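Long-range contact in viral structural protein 4 (Bombyx mori cytoplasmic polyhedrosis virus, PDB 6TZ0), which binds GTP and probably assists the viral RNA-dependent RNA polymerase in transcribing the double-stranded RNA genome, perhaps as an NTPase: residues A385-V396 against T465-Y473. Sequence-based numbering, arbitrary orientation.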
loop_
_atom_site.group_PDB
_atom_site.type_symbol
_atom_site.label_atom_id
_atom_site.label_comp_id
_atom_site.label_asym_id
_atom_site.label_seq_id
_atom_site.Cartn_x
_atom_site.Cartn_y
_atom_site.Cartn_z
ATOM N N ALA B 385 -35.945 11.103 -9.591
ATOM C CA ALA B 385 -35.792 12.553 -9.624
ATOM C C ALA B 385 -35.083 13.016 -10.889
ATOM O O ALA B 385 -35.553 13.931 -11.575
ATOM C CB ALA B 385 -35.042 13.029 -8.382
ATOM N N TYR B 386 -33.950 12.390 -11.207
ATOM C CA TYR B 386 -33.211 12.726 -12.416
ATOM C C TYR B 386 -33.989 12.373 -13.672
ATOM O O TYR B 386 -33.895 13.091 -14.671
ATOM C CB TYR B 386 -31.863 12.016 -12.418
ATOM C CG TYR B 386 -31.056 12.245 -13.668
ATOM C CD1 TYR B 386 -30.479 13.472 -13.920
ATOM C CD2 TYR B 386 -30.866 11.229 -14.594
ATOM C CE1 TYR B 386 -29.743 13.692 -15.059
ATOM C CE2 TYR B 386 -30.130 11.439 -15.738
ATOM C CZ TYR B 386 -29.568 12.670 -15.962
ATOM O OH TYR B 386 -28.831 12.882 -17.097
ATOM N N GLY B 387 -34.777 11.298 -13.633
ATOM C CA GLY B 387 -35.572 10.936 -14.793
ATOM C C GLY B 387 -36.684 11.926 -15.075
ATOM O O GLY B 387 -36.878 12.343 -16.221
ATOM N N ARG B 388 -37.408 12.342 -14.034
ATOM C CA ARG B 388 -38.463 13.326 -14.219
ATOM C C ARG B 388 -37.912 14.722 -14.471
ATOM O O ARG B 388 -38.628 15.568 -15.010
ATOM C CB ARG B 388 -39.393 13.341 -13.009
ATOM C CG ARG B 388 -40.167 12.050 -12.802
ATOM C CD ARG B 388 -41.178 12.207 -11.691
ATOM N NE ARG B 388 -41.926 10.997 -11.383
ATOM C CZ ARG B 388 -41.729 10.258 -10.301
ATOM N NH1 ARG B 388 -40.836 10.629 -9.398
ATOM N NH2 ARG B 388 -42.459 9.175 -10.099
ATOM N N TRP B 389 -36.661 14.981 -14.094
ATOM C CA TRP B 389 -36.008 16.225 -14.482
ATOM C C TRP B 389 -35.634 16.211 -15.959
ATOM O O TRP B 389 -35.923 17.159 -16.697
ATOM C CB TRP B 389 -34.762 16.429 -13.633
ATOM C CG TRP B 389 -33.995 17.654 -13.961
ATOM C CD1 TRP B 389 -34.299 18.932 -13.617
ATOM C CD2 TRP B 389 -32.810 17.725 -14.757
ATOM N NE1 TRP B 389 -33.356 19.793 -14.113
ATOM C CE2 TRP B 389 -32.435 19.074 -14.825
ATOM C CE3 TRP B 389 -32.022 16.772 -15.406
ATOM C CZ2 TRP B 389 -31.307 19.495 -15.513
ATOM C CZ3 TRP B 389 -30.904 17.192 -16.086
ATOM C CH2 TRP B 389 -30.557 18.540 -16.137
ATOM N N LEU B 390 -34.979 15.136 -16.401
ATOM C CA LEU B 390 -34.471 15.038 -17.759
ATOM C C LEU B 390 -35.585 14.849 -18.776
ATOM O O LEU B 390 -35.391 15.165 -19.952
ATOM C CB LEU B 390 -33.461 13.893 -17.829
ATOM C CG LEU B 390 -32.631 13.630 -19.081
ATOM C CD1 LEU B 390 -31.765 14.821 -19.385
ATOM C CD2 LEU B 390 -31.778 12.411 -18.860
ATOM N N ALA B 391 -36.757 14.374 -18.353
ATOM C CA ALA B 391 -37.881 14.313 -19.276
ATOM C C ALA B 391 -38.427 15.692 -19.623
ATOM O O ALA B 391 -39.120 15.834 -20.634
ATOM C CB ALA B 391 -38.994 13.449 -18.696
ATOM N N LYS B 392 -38.134 16.704 -18.812
ATOM C CA LYS B 392 -38.488 18.084 -19.108
ATOM C C LYS B 392 -37.337 18.883 -19.698
ATOM O O LYS B 392 -37.542 19.646 -20.643
ATOM C CB LYS B 392 -38.976 18.790 -17.841
ATOM C CG LYS B 392 -40.233 18.213 -17.244
ATOM C CD LYS B 392 -41.420 18.477 -18.140
ATOM C CE LYS B 392 -42.690 17.889 -17.563
ATOM N NZ LYS B 392 -43.113 18.593 -16.326
ATOM N N ASN B 393 -36.123 18.712 -19.179
ATOM C CA ASN B 393 -35.038 19.656 -19.413
ATOM C C ASN B 393 -33.930 19.116 -20.312
ATOM O O ASN B 393 -32.812 19.625 -20.270
ATOM C CB ASN B 393 -34.438 20.104 -18.084
ATOM C CG ASN B 393 -35.344 21.028 -17.321
ATOM O OD1 ASN B 393 -35.930 21.946 -17.889
ATOM N ND2 ASN B 393 -35.482 20.787 -16.029
ATOM N N LYS B 394 -34.212 18.116 -21.145
ATOM C CA LYS B 394 -33.151 17.566 -21.986
ATOM C C LYS B 394 -32.872 18.405 -23.222
ATOM O O LYS B 394 -31.934 18.093 -23.960
ATOM C CB LYS B 394 -33.477 16.138 -22.421
ATOM C CG LYS B 394 -34.682 16.009 -23.327
ATOM C CD LYS B 394 -34.909 14.559 -23.710
ATOM C CE LYS B 394 -36.098 14.404 -24.639
ATOM N NZ LYS B 394 -37.375 14.724 -23.958
ATOM N N ASP B 395 -33.652 19.455 -23.465
ATOM C CA ASP B 395 -33.427 20.336 -24.597
ATOM C C ASP B 395 -32.977 21.732 -24.208
ATOM O O ASP B 395 -32.394 22.426 -25.047
ATOM C CB ASP B 395 -34.700 20.445 -25.446
ATOM C CG ASP B 395 -35.052 19.140 -26.118
ATOM O OD1 ASP B 395 -34.125 18.352 -26.390
ATOM O OD2 ASP B 395 -36.251 18.901 -26.370
ATOM N N VAL B 396 -33.227 22.164 -22.973
ATOM C CA VAL B 396 -32.770 23.468 -22.519
ATOM C C VAL B 396 -31.259 23.431 -22.343
ATOM O O VAL B 396 -30.716 22.507 -21.724
ATOM C CB VAL B 396 -33.486 23.855 -21.218
ATOM C CG1 VAL B 396 -33.006 25.203 -20.715
ATOM C CG2 VAL B 396 -34.989 23.857 -21.429
ATOM N N THR B 465 -23.648 18.856 -19.017
ATOM C CA THR B 465 -24.604 19.645 -18.251
ATOM C C THR B 465 -25.900 18.892 -17.974
ATOM O O THR B 465 -26.576 19.200 -16.989
ATOM C CB THR B 465 -24.891 20.971 -18.956
ATOM O OG1 THR B 465 -25.866 21.708 -18.209
ATOM C CG2 THR B 465 -25.381 20.752 -20.369
ATOM N N HIS B 466 -26.245 17.899 -18.784
ATOM C CA HIS B 466 -27.421 17.082 -18.533
ATOM C C HIS B 466 -27.061 15.732 -17.948
ATOM O O HIS B 466 -27.924 14.857 -17.855
ATOM C CB HIS B 466 -28.221 16.894 -19.818
ATOM C CG HIS B 466 -28.739 18.173 -20.385
ATOM N ND1 HIS B 466 -28.048 18.902 -21.325
ATOM C CD2 HIS B 466 -29.862 18.876 -20.117
ATOM C CE1 HIS B 466 -28.735 19.986 -21.632
ATOM N NE2 HIS B 466 -29.841 19.994 -20.911
ATOM N N SER B 467 -25.803 15.547 -17.565
ATOM C CA SER B 467 -25.356 14.306 -16.965
ATOM C C SER B 467 -25.959 14.138 -15.580
ATOM O O SER B 467 -26.393 15.097 -14.938
ATOM C CB SER B 467 -23.836 14.277 -16.869
ATOM O OG SER B 467 -23.395 13.066 -16.292
ATOM N N GLU B 468 -25.985 12.894 -15.119
ATOM C CA GLU B 468 -26.573 12.614 -13.819
ATOM C C GLU B 468 -25.619 12.979 -12.693
ATOM O O GLU B 468 -26.062 13.437 -11.631
ATOM C CB GLU B 468 -26.984 11.144 -13.761
ATOM C CG GLU B 468 -27.826 10.767 -12.568
ATOM C CD GLU B 468 -28.288 9.325 -12.620
ATOM O OE1 GLU B 468 -27.989 8.643 -13.617
ATOM O OE2 GLU B 468 -28.944 8.872 -11.660
ATOM N N ARG B 469 -24.317 12.819 -12.936
ATOM C CA ARG B 469 -23.298 13.222 -11.975
ATOM C C ARG B 469 -23.327 14.729 -11.748
ATOM O O ARG B 469 -23.302 15.194 -10.601
ATOM C CB ARG B 469 -21.936 12.733 -12.475
ATOM C CG ARG B 469 -20.726 12.940 -11.575
ATOM C CD ARG B 469 -19.921 14.095 -12.080
ATOM N NE ARG B 469 -18.696 14.373 -11.339
ATOM C CZ ARG B 469 -17.497 13.909 -11.666
ATOM N NH1 ARG B 469 -17.354 13.133 -12.727
ATOM N NH2 ARG B 469 -16.436 14.236 -10.942
ATOM N N ASN B 470 -23.463 15.503 -12.826
ATOM C CA ASN B 470 -23.609 16.946 -12.691
ATOM C C ASN B 470 -24.948 17.330 -12.081
ATOM O O ASN B 470 -25.036 18.356 -11.406
ATOM C CB ASN B 470 -23.482 17.625 -14.046
ATOM C CG ASN B 470 -23.276 19.115 -13.931
ATOM O OD1 ASN B 470 -22.946 19.628 -12.870
ATOM N ND2 ASN B 470 -23.541 19.825 -15.009
ATOM N N PHE B 471 -25.997 16.545 -12.336
ATOM C CA PHE B 471 -27.300 16.804 -11.730
ATOM C C PHE B 471 -27.230 16.728 -10.214
ATOM O O PHE B 471 -27.651 17.658 -9.516
ATOM C CB PHE B 471 -28.326 15.813 -12.265
ATOM C CG PHE B 471 -29.674 15.929 -11.621
ATOM C CD1 PHE B 471 -30.524 16.963 -11.945
ATOM C CD2 PHE B 471 -30.097 14.985 -10.700
ATOM C CE1 PHE B 471 -31.763 17.061 -11.361
ATOM C CE2 PHE B 471 -31.333 15.081 -10.112
ATOM C CZ PHE B 471 -32.168 16.115 -10.449
ATOM N N TYR B 472 -26.670 15.645 -9.684
ATOM C CA TYR B 472 -26.560 15.553 -8.236
ATOM C C TYR B 472 -25.494 16.483 -7.673
ATOM O O TYR B 472 -25.599 16.879 -6.509
ATOM C CB TYR B 472 -26.324 14.100 -7.826
ATOM C CG TYR B 472 -27.573 13.273 -7.994
ATOM C CD1 TYR B 472 -28.567 13.291 -7.033
ATOM C CD2 TYR B 472 -27.782 12.514 -9.134
ATOM C CE1 TYR B 472 -29.724 12.556 -7.190
ATOM C CE2 TYR B 472 -28.944 11.777 -9.302
ATOM C CZ TYR B 472 -29.903 11.798 -8.321
ATOM O OH TYR B 472 -31.057 11.074 -8.470
ATOM N N TYR B 473 -24.509 16.888 -8.481
ATOM C CA TYR B 473 -23.566 17.914 -8.046
ATOM C C TYR B 473 -24.242 19.272 -7.886
ATOM O O TYR B 473 -24.057 19.953 -6.873
ATOM C CB TYR B 473 -22.416 18.014 -9.042
ATOM C CG TYR B 473 -21.429 19.113 -8.741
ATOM C CD1 TYR B 473 -20.493 18.971 -7.729
ATOM C CD2 TYR B 473 -21.432 20.290 -9.475
ATOM C CE1 TYR B 473 -19.587 19.974 -7.455
ATOM C CE2 TYR B 473 -20.535 21.294 -9.210
ATOM C CZ TYR B 473 -19.616 21.132 -8.201
ATOM O OH TYR B 473 -18.721 22.139 -7.942
#
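Phe471 packs against both Tyr386 and Trp389, which lie three residues apart on helix 385-393, and the three rings show how two helices lying nearly at right angles (105° between their directions) can share an aromatic cluster without any true stack. Both ring pairs are oblique: CE1 of Phe471 lies over one face of the indole, 3.5 Å from Trp389 CG, while CD1 of Tyr386 sits over a face of the Phe471 ring. With CG anti to the backbone N (chi1 177°), Tyr386 extends its ring toward the start of helix 468-476, where Glu468 covers one face. Glu468 CB stands almost on the ring normal, 3.7 Å from the centroid, in a CH-pi contact, and the extended chain beyond it lays the carboxylate parallel to the ring. The phenol points at the carbonyl of His466, in the ring plane at its edge, but the modelled oxygens are implausibly close and the length of this hydrogen bond is doubtful; Gln459 OE1 is a second, competing acceptor. Val406 of helix 403-408 packs on both Trp389 and Phe471.

Packing thins toward the exposed turn 394-396. Here His466 has its ring edge directed at the chain: NE2 donates to Val396 O over 2.8 Å, with the acceptor in the imidazole plane but the N-H bent to 136°, and Asn393 O also lies at that edge. Lys394 leads its ammonium end away, and Thr465 and Val396 contribute only small margins.

Helix 385-393 follows strand 378-381, an outermost strand of the parallel sheet, and the Ala385 side chain lies about 9 Å from that of GTP-binding Thr360. Chemically, the three aromatic residues account for about half of the 522 Å² buried between the segments, while His466, and probably the Tyr386 hydroxyl, ties the other segment's backbone.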